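Local coordinates for protein 2-amino-4-hydroxy-6-hydroxymethyldihydropteridine pyrophosphokinase (Haemophilus influenzae, PDB 1CBK) that probably transfers pyrophosphate from ATP to 6-hydroxymethyl-7,8-dihydropterin, a step of folate biosynthesis, and binds a dihydropterin analogue in this crystal, at residues T36-L46 with R121-I131; L74-R83 with R92-L100. One frame throughout, in Å; residues are numbered along the deposited sequence.

Contact 1 of 2, residues T36-L46 with R121-I131; sequences TTSSFYKSKPL and REFVIVPLFEI. With ROI (7,8-dihydro-7,7-dimethyl-6-hydroxypterin), chain D.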
# COMPACT_ATOMS: atom_id res chain seq x y z
N THR A 36 22.11 -5.11 -12.22
CA THR A 36 21.25 -5.99 -12.99
C THR A 36 19.84 -5.40 -12.93
O THR A 36 19.57 -4.55 -12.08
CB THR A 36 21.29 -7.45 -12.41
OG1 THR A 36 20.61 -8.36 -13.29
CG2 THR A 36 20.65 -7.52 -11.04
N THR A 37 18.99 -5.84 -13.84
CA THR A 37 17.60 -5.40 -13.95
C THR A 37 16.78 -6.67 -14.18
O THR A 37 17.19 -7.57 -14.92
CB THR A 37 17.40 -4.45 -15.16
OG1 THR A 37 18.32 -3.36 -15.07
CG2 THR A 37 15.96 -3.90 -15.18
N SER A 38 15.63 -6.75 -13.53
CA SER A 38 14.74 -7.88 -13.68
C SER A 38 14.14 -7.82 -15.10
O SER A 38 14.42 -6.88 -15.86
CB SER A 38 13.59 -7.72 -12.69
OG SER A 38 12.80 -6.57 -13.04
N SER A 39 13.33 -8.82 -15.43
CA SER A 39 12.59 -8.87 -16.69
C SER A 39 11.53 -7.75 -16.58
O SER A 39 11.30 -7.22 -15.48
CB SER A 39 11.85 -10.20 -16.81
OG SER A 39 12.75 -11.30 -16.89
N PHE A 40 10.91 -7.39 -17.70
CA PHE A 40 9.86 -6.37 -17.72
C PHE A 40 8.55 -7.16 -17.63
O PHE A 40 8.35 -8.15 -18.37
CB PHE A 40 9.91 -5.57 -19.03
CG PHE A 40 10.99 -4.52 -19.10
CD1 PHE A 40 12.06 -4.52 -18.21
CD2 PHE A 40 10.95 -3.53 -20.09
CE1 PHE A 40 13.09 -3.55 -18.30
CE2 PHE A 40 11.97 -2.56 -20.20
CZ PHE A 40 13.03 -2.57 -19.30
N TYR A 41 7.64 -6.73 -16.75
CA TYR A 41 6.38 -7.44 -16.54
C TYR A 41 5.23 -6.52 -16.85
O TYR A 41 5.22 -5.41 -16.33
CB TYR A 41 6.23 -7.86 -15.06
CG TYR A 41 7.23 -8.91 -14.61
CD1 TYR A 41 8.53 -8.55 -14.25
CD2 TYR A 41 6.88 -10.25 -14.59
CE1 TYR A 41 9.47 -9.51 -13.90
CE2 TYR A 41 7.81 -11.23 -14.24
CZ TYR A 41 9.10 -10.85 -13.91
OH TYR A 41 10.04 -11.80 -13.61
N LYS A 42 4.28 -7.00 -17.67
CA LYS A 42 3.07 -6.24 -18.02
C LYS A 42 2.06 -6.67 -16.95
O LYS A 42 1.71 -7.85 -16.84
CB LYS A 42 2.59 -6.61 -19.42
CG LYS A 42 1.38 -5.78 -19.91
CD LYS A 42 1.20 -5.97 -21.42
CE LYS A 42 0.15 -5.05 -22.01
NZ LYS A 42 -1.23 -5.64 -21.98
N SER A 43 1.56 -5.71 -16.18
CA SER A 43 0.67 -6.02 -15.09
C SER A 43 -0.62 -5.21 -15.13
O SER A 43 -0.65 -4.09 -15.63
CB SER A 43 1.40 -5.73 -13.78
OG SER A 43 1.81 -4.36 -13.72
N LYS A 44 -1.67 -5.78 -14.54
CA LYS A 44 -2.98 -5.15 -14.45
C LYS A 44 -2.82 -3.93 -13.57
O LYS A 44 -2.10 -3.98 -12.56
CB LYS A 44 -3.94 -6.14 -13.80
CG LYS A 44 -5.36 -5.65 -13.63
CD LYS A 44 -6.23 -6.67 -12.89
CE LYS A 44 -7.70 -6.46 -13.22
NZ LYS A 44 -8.61 -7.33 -12.41
N PRO A 45 -3.47 -2.81 -13.92
CA PRO A 45 -3.35 -1.60 -13.11
C PRO A 45 -3.87 -1.75 -11.67
O PRO A 45 -4.85 -2.45 -11.43
CB PRO A 45 -4.24 -0.60 -13.84
CG PRO A 45 -4.22 -1.07 -15.23
CD PRO A 45 -4.31 -2.55 -15.10
N LEU A 46 -3.15 -1.17 -10.72
CA LEU A 46 -3.58 -1.12 -9.34
C LEU A 46 -4.21 0.30 -9.30
O LEU A 46 -3.50 1.30 -9.40
CB LEU A 46 -2.39 -1.20 -8.35
CG LEU A 46 -2.76 -0.89 -6.89
CD1 LEU A 46 -3.83 -1.90 -6.37
CD2 LEU A 46 -1.50 -0.90 -6.02
N ARG A 121 2.65 -5.46 -3.38
CA ARG A 121 2.44 -5.29 -4.81
C ARG A 121 3.13 -6.37 -5.61
O ARG A 121 4.36 -6.49 -5.57
CB ARG A 121 2.95 -3.91 -5.25
CG ARG A 121 2.10 -2.77 -4.72
CD ARG A 121 2.67 -1.42 -5.11
NE ARG A 121 1.88 -0.33 -4.55
CZ ARG A 121 1.96 0.93 -4.93
NH1 ARG A 121 2.78 1.29 -5.91
NH2 ARG A 121 1.20 1.85 -4.35
N GLU A 122 2.36 -7.12 -6.39
CA GLU A 122 2.91 -8.19 -7.20
C GLU A 122 3.98 -7.72 -8.20
O GLU A 122 4.93 -8.46 -8.49
CB GLU A 122 1.80 -8.89 -7.98
CG GLU A 122 1.08 -7.99 -9.00
CD GLU A 122 -0.01 -8.72 -9.77
OE1 GLU A 122 -0.16 -9.95 -9.61
OE2 GLU A 122 -0.71 -8.06 -10.56
N PHE A 123 3.78 -6.53 -8.75
CA PHE A 123 4.68 -5.98 -9.75
C PHE A 123 5.96 -5.38 -9.18
O PHE A 123 6.75 -4.77 -9.90
CB PHE A 123 3.95 -4.97 -10.65
CG PHE A 123 3.15 -3.95 -9.89
CD1 PHE A 123 3.73 -2.77 -9.46
CD2 PHE A 123 1.80 -4.16 -9.66
CE1 PHE A 123 2.99 -1.81 -8.78
CE2 PHE A 123 1.03 -3.21 -8.99
CZ PHE A 123 1.63 -2.04 -8.55
N VAL A 124 6.11 -5.49 -7.86
CA VAL A 124 7.27 -5.03 -7.16
C VAL A 124 8.01 -6.27 -6.63
O VAL A 124 9.21 -6.47 -6.91
CB VAL A 124 6.90 -4.15 -5.96
CG1 VAL A 124 8.12 -3.95 -5.05
CG2 VAL A 124 6.40 -2.81 -6.42
N ILE A 125 7.28 -7.14 -5.91
CA ILE A 125 7.90 -8.32 -5.30
C ILE A 125 8.34 -9.43 -6.23
O ILE A 125 9.39 -10.04 -6.00
CB ILE A 125 7.03 -8.88 -4.15
CG1 ILE A 125 6.92 -7.85 -3.02
CG2 ILE A 125 7.58 -10.25 -3.62
CD1 ILE A 125 8.23 -7.51 -2.31
N VAL A 126 7.57 -9.69 -7.28
CA VAL A 126 7.95 -10.75 -8.21
C VAL A 126 9.27 -10.41 -8.92
O VAL A 126 10.16 -11.28 -9.03
CB VAL A 126 6.80 -11.09 -9.19
CG1 VAL A 126 7.30 -11.92 -10.36
CG2 VAL A 126 5.69 -11.81 -8.43
N PRO A 127 9.41 -9.17 -9.47
CA PRO A 127 10.65 -8.75 -10.15
C PRO A 127 11.84 -8.72 -9.14
O PRO A 127 12.96 -9.08 -9.49
CB PRO A 127 10.34 -7.33 -10.65
CG PRO A 127 8.90 -7.25 -10.71
CD PRO A 127 8.30 -8.23 -9.74
N LEU A 128 11.61 -8.21 -7.93
CA LEU A 128 12.68 -8.17 -6.91
C LEU A 128 13.20 -9.59 -6.60
O LEU A 128 14.40 -9.82 -6.54
CB LEU A 128 12.17 -7.49 -5.61
CG LEU A 128 13.16 -7.31 -4.44
CD1 LEU A 128 14.38 -6.50 -4.89
CD2 LEU A 128 12.48 -6.59 -3.28
N PHE A 129 12.27 -10.54 -6.45
CA PHE A 129 12.62 -11.93 -6.16
C PHE A 129 13.44 -12.53 -7.28
O PHE A 129 14.33 -13.36 -7.05
CB PHE A 129 11.34 -12.73 -5.93
CG PHE A 129 11.57 -14.20 -5.71
CD1 PHE A 129 12.37 -14.65 -4.66
CD2 PHE A 129 10.97 -15.14 -6.54
CE1 PHE A 129 12.58 -16.03 -4.44
CE2 PHE A 129 11.16 -16.51 -6.33
CZ PHE A 129 11.97 -16.95 -5.27
N GLU A 130 13.16 -12.10 -8.51
CA GLU A 130 13.89 -12.62 -9.67
C GLU A 130 15.39 -12.24 -9.61
O GLU A 130 16.24 -13.02 -10.01
CB GLU A 130 13.25 -12.11 -10.96
CG GLU A 130 13.98 -12.55 -12.25
CD GLU A 130 13.41 -11.90 -13.51
OE1 GLU A 130 12.77 -10.84 -13.40
OE2 GLU A 130 13.62 -12.44 -14.63
N ILE A 131 15.71 -11.07 -9.09
CA ILE A 131 17.11 -10.63 -9.03
C ILE A 131 17.75 -10.66 -7.65
O ILE A 131 18.89 -10.25 -7.49
CB ILE A 131 17.33 -9.20 -9.63
CG1 ILE A 131 16.62 -8.13 -8.79
CG2 ILE A 131 16.84 -9.15 -11.07
CD1 ILE A 131 16.81 -6.72 -9.34
N1 ROI D . -0.27 -0.38 -11.26
C2 ROI D . 0.67 -1.22 -11.80
N2 ROI D . 0.25 -2.42 -12.27
N3 ROI D . 1.99 -0.90 -11.87
C4 ROI D . 2.47 0.27 -11.41
O4 ROI D . 3.66 0.59 -11.51
C4A ROI D . 1.55 1.18 -10.79
N5 ROI D . 1.97 2.31 -10.30
C6 ROI D . 1.15 3.24 -9.70
C7 ROI D . -0.32 2.86 -9.41
C16 ROI D . -0.50 2.40 -7.91
C15 ROI D . -1.27 4.01 -9.78
N8 ROI D . -0.76 1.66 -10.19
C8A ROI D . 0.14 0.77 -10.76
O9 ROI D . 1.70 4.35 -9.40
O HOH W 1 -1.22 -8.41 -13.30
O HOH W 2 -1.07 -5.48 -10.63
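Glu130 reaches from helix 122-131 to the break in strand 32-43, and its atoms can be followed one by one. CB lies 4.2 Å from Tyr41 OH. With CG anti to the backbone N (chi1 178°) and the chain extended, the carboxylate arrives beside Ser39. There OE2 takes the Ser39 OG proton on its syn lone pair at 2.7 Å, while Ser39 N donates to OE1 almost straight (169°), from above the carboxylate plane. OE1 also sits at the edge of the Tyr41 ring, 2.9 Å from OH, in a weak bond. A carboxylate suits this place because its two oxygens can serve a hydroxyl and a backbone N-H together. Pro127, whose ring has CG 3.8 Å from Tyr41 CD1, adds a compact apolar surface. At the other end, Glu122 OE2 is bridged by two waters to Lys44 N and O.

Phe123 lays one face on the pterin, N3 lying over the ring centre, 3.3 Å above the plane of Phe123, and Leu46 CB stands at the ring edge. The pterin's N2 donates to Ser43 OG and Lys44 O; Leu46 binds N1 and N8 through its backbone. Strand end, following loop and first helical turn thus form part of the HPPK pterin pocket.

Contact 2 of 2, residues L74-R83 with R92-L100; sequences LQRIENEQGR and RTLDLDILL. With ROI (7,8-dihydro-7,7-dimethyl-6-hydroxypterin), chain D; SO4 (sulfate ion), chain C.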
# COMPACT_ATOMS: atom_id res chain seq x y z
N LEU A 74 17.03 10.66 -9.07
CA LEU A 74 15.91 9.95 -9.70
C LEU A 74 14.83 10.94 -10.13
O LEU A 74 14.19 10.76 -11.17
CB LEU A 74 15.32 8.90 -8.77
CG LEU A 74 16.27 7.77 -8.38
CD1 LEU A 74 15.52 6.83 -7.43
CD2 LEU A 74 16.77 7.01 -9.63
N GLN A 75 14.61 11.97 -9.32
CA GLN A 75 13.61 12.99 -9.64
C GLN A 75 14.07 13.80 -10.86
O GLN A 75 13.25 14.19 -11.70
CB GLN A 75 13.32 13.89 -8.43
CG GLN A 75 12.70 13.11 -7.27
CD GLN A 75 12.35 13.98 -6.07
OE1 GLN A 75 11.30 13.80 -5.46
NE2 GLN A 75 13.22 14.90 -5.73
N ARG A 76 15.37 14.03 -10.96
CA ARG A 76 15.95 14.75 -12.10
C ARG A 76 15.73 13.94 -13.37
O ARG A 76 15.36 14.49 -14.41
CB ARG A 76 17.43 14.98 -11.88
CG ARG A 76 18.15 15.73 -12.98
CD ARG A 76 19.57 16.02 -12.56
NE ARG A 76 20.44 16.34 -13.69
CZ ARG A 76 21.44 15.57 -14.11
NH1 ARG A 76 21.71 14.42 -13.50
NH2 ARG A 76 22.19 15.95 -15.15
N ILE A 77 15.93 12.62 -13.28
CA ILE A 77 15.73 11.75 -14.42
C ILE A 77 14.26 11.79 -14.84
O ILE A 77 13.97 11.86 -16.04
CB ILE A 77 16.19 10.30 -14.12
CG1 ILE A 77 17.72 10.24 -14.09
CG2 ILE A 77 15.61 9.31 -15.17
CD1 ILE A 77 18.28 8.95 -13.47
N GLU A 78 13.33 11.72 -13.89
CA GLU A 78 11.90 11.78 -14.21
C GLU A 78 11.56 13.12 -14.90
O GLU A 78 10.84 13.17 -15.90
CB GLU A 78 11.04 11.64 -12.94
CG GLU A 78 11.10 10.28 -12.26
CD GLU A 78 10.25 10.23 -10.99
OE1 GLU A 78 10.22 11.21 -10.23
OE2 GLU A 78 9.61 9.20 -10.75
N ASN A 79 12.14 14.21 -14.38
CA ASN A 79 11.90 15.54 -14.94
C ASN A 79 12.44 15.71 -16.36
O ASN A 79 11.74 16.16 -17.27
CB ASN A 79 12.47 16.62 -14.02
CG ASN A 79 11.64 16.81 -12.76
OD1 ASN A 79 10.41 16.74 -12.81
ND2 ASN A 79 12.30 17.08 -11.63
N GLU A 80 13.68 15.27 -16.57
CA GLU A 80 14.32 15.38 -17.88
C GLU A 80 13.71 14.39 -18.89
O GLU A 80 13.86 14.56 -20.11
CB GLU A 80 15.84 15.22 -17.74
CG GLU A 80 16.46 16.27 -16.79
CD GLU A 80 17.99 16.30 -16.82
OE1 GLU A 80 18.60 15.33 -17.29
OE2 GLU A 80 18.58 17.30 -16.35
N GLN A 81 12.99 13.39 -18.38
CA GLN A 81 12.33 12.42 -19.25
C GLN A 81 10.89 12.89 -19.49
O GLN A 81 10.07 12.18 -20.09
CB GLN A 81 12.39 11.00 -18.64
CG GLN A 81 12.10 9.93 -19.68
CD GLN A 81 12.46 8.53 -19.25
OE1 GLN A 81 11.65 7.60 -19.38
NE2 GLN A 81 13.68 8.34 -18.78
N GLY A 82 10.58 14.09 -19.02
CA GLY A 82 9.24 14.65 -19.20
C GLY A 82 8.10 13.90 -18.51
O GLY A 82 7.03 13.76 -19.10
N ARG A 83 8.29 13.48 -17.26
CA ARG A 83 7.24 12.74 -16.54
C ARG A 83 5.89 13.45 -16.47
O ARG A 83 5.79 14.56 -15.98
CB ARG A 83 7.69 12.36 -15.11
CG ARG A 83 6.58 11.70 -14.27
CD ARG A 83 7.06 11.33 -12.86
NE ARG A 83 6.03 10.59 -12.10
CZ ARG A 83 5.06 11.18 -11.41
NH1 ARG A 83 4.98 12.50 -11.33
NH2 ARG A 83 4.16 10.44 -10.77
N ARG A 92 0.68 7.44 -15.95
CA ARG A 92 1.94 8.16 -15.73
C ARG A 92 2.96 7.59 -16.72
O ARG A 92 3.00 6.38 -16.95
CB ARG A 92 2.44 7.95 -14.30
CG ARG A 92 2.76 6.47 -14.01
CD ARG A 92 2.52 6.11 -12.57
NE ARG A 92 1.16 6.46 -12.20
CZ ARG A 92 0.86 7.17 -11.12
NH1 ARG A 92 1.83 7.57 -10.30
NH2 ARG A 92 -0.41 7.46 -10.85
N THR A 93 3.79 8.45 -17.28
CA THR A 93 4.81 8.01 -18.22
C THR A 93 5.96 7.27 -17.52
O THR A 93 6.61 6.43 -18.13
CB THR A 93 5.38 9.20 -19.02
OG1 THR A 93 5.86 10.18 -18.11
CG2 THR A 93 4.29 9.84 -19.92
N LEU A 94 6.21 7.59 -16.25
CA LEU A 94 7.29 6.96 -15.49
C LEU A 94 7.28 7.29 -14.00
O LEU A 94 7.04 8.43 -13.60
CB LEU A 94 8.66 7.40 -16.05
CG LEU A 94 9.94 6.88 -15.36
CD1 LEU A 94 10.20 5.43 -15.80
CD2 LEU A 94 11.13 7.75 -15.73
N ASP A 95 7.57 6.28 -13.18
CA ASP A 95 7.71 6.43 -11.74
C ASP A 95 8.96 5.62 -11.36
O ASP A 95 9.08 4.47 -11.77
CB ASP A 95 6.51 5.84 -10.97
CG ASP A 95 5.51 6.90 -10.53
OD1 ASP A 95 5.71 8.08 -10.81
OD2 ASP A 95 4.51 6.53 -9.89
N LEU A 96 9.89 6.26 -10.64
CA LEU A 96 11.12 5.62 -10.14
C LEU A 96 10.97 5.70 -8.63
O LEU A 96 10.73 6.78 -8.10
CB LEU A 96 12.36 6.41 -10.58
CG LEU A 96 12.57 6.49 -12.10
CD1 LEU A 96 13.88 7.22 -12.41
CD2 LEU A 96 12.59 5.08 -12.68
N ASP A 97 11.09 4.57 -7.93
CA ASP A 97 10.94 4.56 -6.47
C ASP A 97 12.07 3.78 -5.77
O ASP A 97 12.40 2.68 -6.19
CB ASP A 97 9.61 3.89 -6.08
CG ASP A 97 8.39 4.72 -6.43
OD1 ASP A 97 8.31 5.89 -5.98
OD2 ASP A 97 7.50 4.21 -7.14
N ILE A 98 12.67 4.36 -4.74
CA ILE A 98 13.72 3.66 -4.00
C ILE A 98 13.02 2.67 -3.06
O ILE A 98 12.29 3.06 -2.16
CB ILE A 98 14.59 4.62 -3.14
CG1 ILE A 98 15.23 5.71 -4.00
CG2 ILE A 98 15.68 3.81 -2.44
CD1 ILE A 98 15.70 6.94 -3.21
N LEU A 99 13.18 1.38 -3.33
CA LEU A 99 12.56 0.35 -2.51
C LEU A 99 13.41 0.07 -1.28
O LEU A 99 12.90 -0.00 -0.16
CB LEU A 99 12.44 -0.96 -3.28
CG LEU A 99 11.56 -1.09 -4.52
CD1 LEU A 99 11.75 -2.50 -5.11
CD2 LEU A 99 10.09 -0.87 -4.12
N LEU A 100 14.71 -0.07 -1.50
CA LEU A 100 15.67 -0.41 -0.44
C LEU A 100 16.97 0.33 -0.65
O LEU A 100 17.41 0.54 -1.79
CB LEU A 100 15.95 -1.91 -0.48
CG LEU A 100 14.73 -2.82 -0.29
CD1 LEU A 100 15.07 -4.25 -0.72
CD2 LEU A 100 14.21 -2.76 1.16
N1 ROI D . -0.27 -0.38 -11.26
C2 ROI D . 0.67 -1.22 -11.80
N2 ROI D . 0.25 -2.42 -12.27
N3 ROI D . 1.99 -0.90 -11.87
C4 ROI D . 2.47 0.27 -11.41
O4 ROI D . 3.66 0.59 -11.51
C4A ROI D . 1.55 1.18 -10.79
N5 ROI D . 1.97 2.31 -10.30
C6 ROI D . 1.15 3.24 -9.70
C7 ROI D . -0.32 2.86 -9.41
C16 ROI D . -0.50 2.40 -7.91
C15 ROI D . -1.27 4.01 -9.78
N8 ROI D . -0.76 1.66 -10.19
C8A ROI D . 0.14 0.77 -10.76
O9 ROI D . 1.70 4.35 -9.40
S SO4 C . -0.23 8.99 -7.42
O1 SO4 C . -0.53 8.23 -6.06
O2 SO4 C . 1.35 8.83 -7.81
O3 SO4 C . -1.11 8.35 -8.43
O4 SO4 C . -0.54 10.57 -7.31
O HOH W 3 7.64 8.86 -8.77
O HOH W 4 11.51 9.76 -7.78
O HOH W 5 8.41 10.22 -19.02
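Arg83 sends CG anti to its backbone N (chi1 174°) and stays extended to NE, which carries the guanidinium past Thr93 to Asp95. Arg92 instead starts between its backbone N and carbonyl carbon (chi1 63°) and bends at chi2 and chi3, curling back to the other oxygen of the same carboxylate. Arg83 grips Asp95 side-on: NE and NH2 both meet OD1 at 2.8 Å, the two flat groups being nearly coplanar. NE also makes a weak bond to Leu94 O. Arg92 NH1 donates to Asp95 OD2 at 2.9 Å, and Arg92 NE donates to Tyr54 OH.

Glu78, long enough to reach from the helix to the strand, accepts Leu96 N at OE2 (3.0 Å, 158°), and a water donates to Glu78 OE2 and, weakly, to Asp95 OD1. Beside these polar groups, branched aliphatic residues suit the apolar part of the interface: Leu74 CD1 meets Ile98 CG1 at 3.6 Å, and Leu96 CD1 lies 3.9 Å from Ile77 CG2. Gly82, with positive phi, is the C-prime residue of the Schellman motif ending the helix, with bonds Arg83 N to Glu78 O and Gly82 N to Asn79 O.

Asp95 ties the two arginines into one salt-bridge network. Arg92 NH1 and NH2, with Trp89 N, hold a sulfate ion, probably from the crystallisation liquor; Arg83 lies close by, consistent with a place for substrate phosphates beside the pterin.

Both contacts set a helix against the same antiparallel sheet, running nearly antiparallel to the strand each meets, and both are partly buried. Contact 1 uses strand 32-43 and helix 122-131; contact 2 pairs the outermost strand 95-101 with helix 67-80. Their centres are about 17 Å apart, on opposite sides of the chain's centre, yet Val124 of contact 1 packs on Leu99 of contact 2. The bound pterin touches both. Contact 1 offers it an aromatic face and hydrogen-bonding groups matched to its ring, whereas contact 2 brings charged groups toward its O9 end and the sulfate. Aliphatic packing is more continuous in contact 2; contact 1 relies more on the ligand.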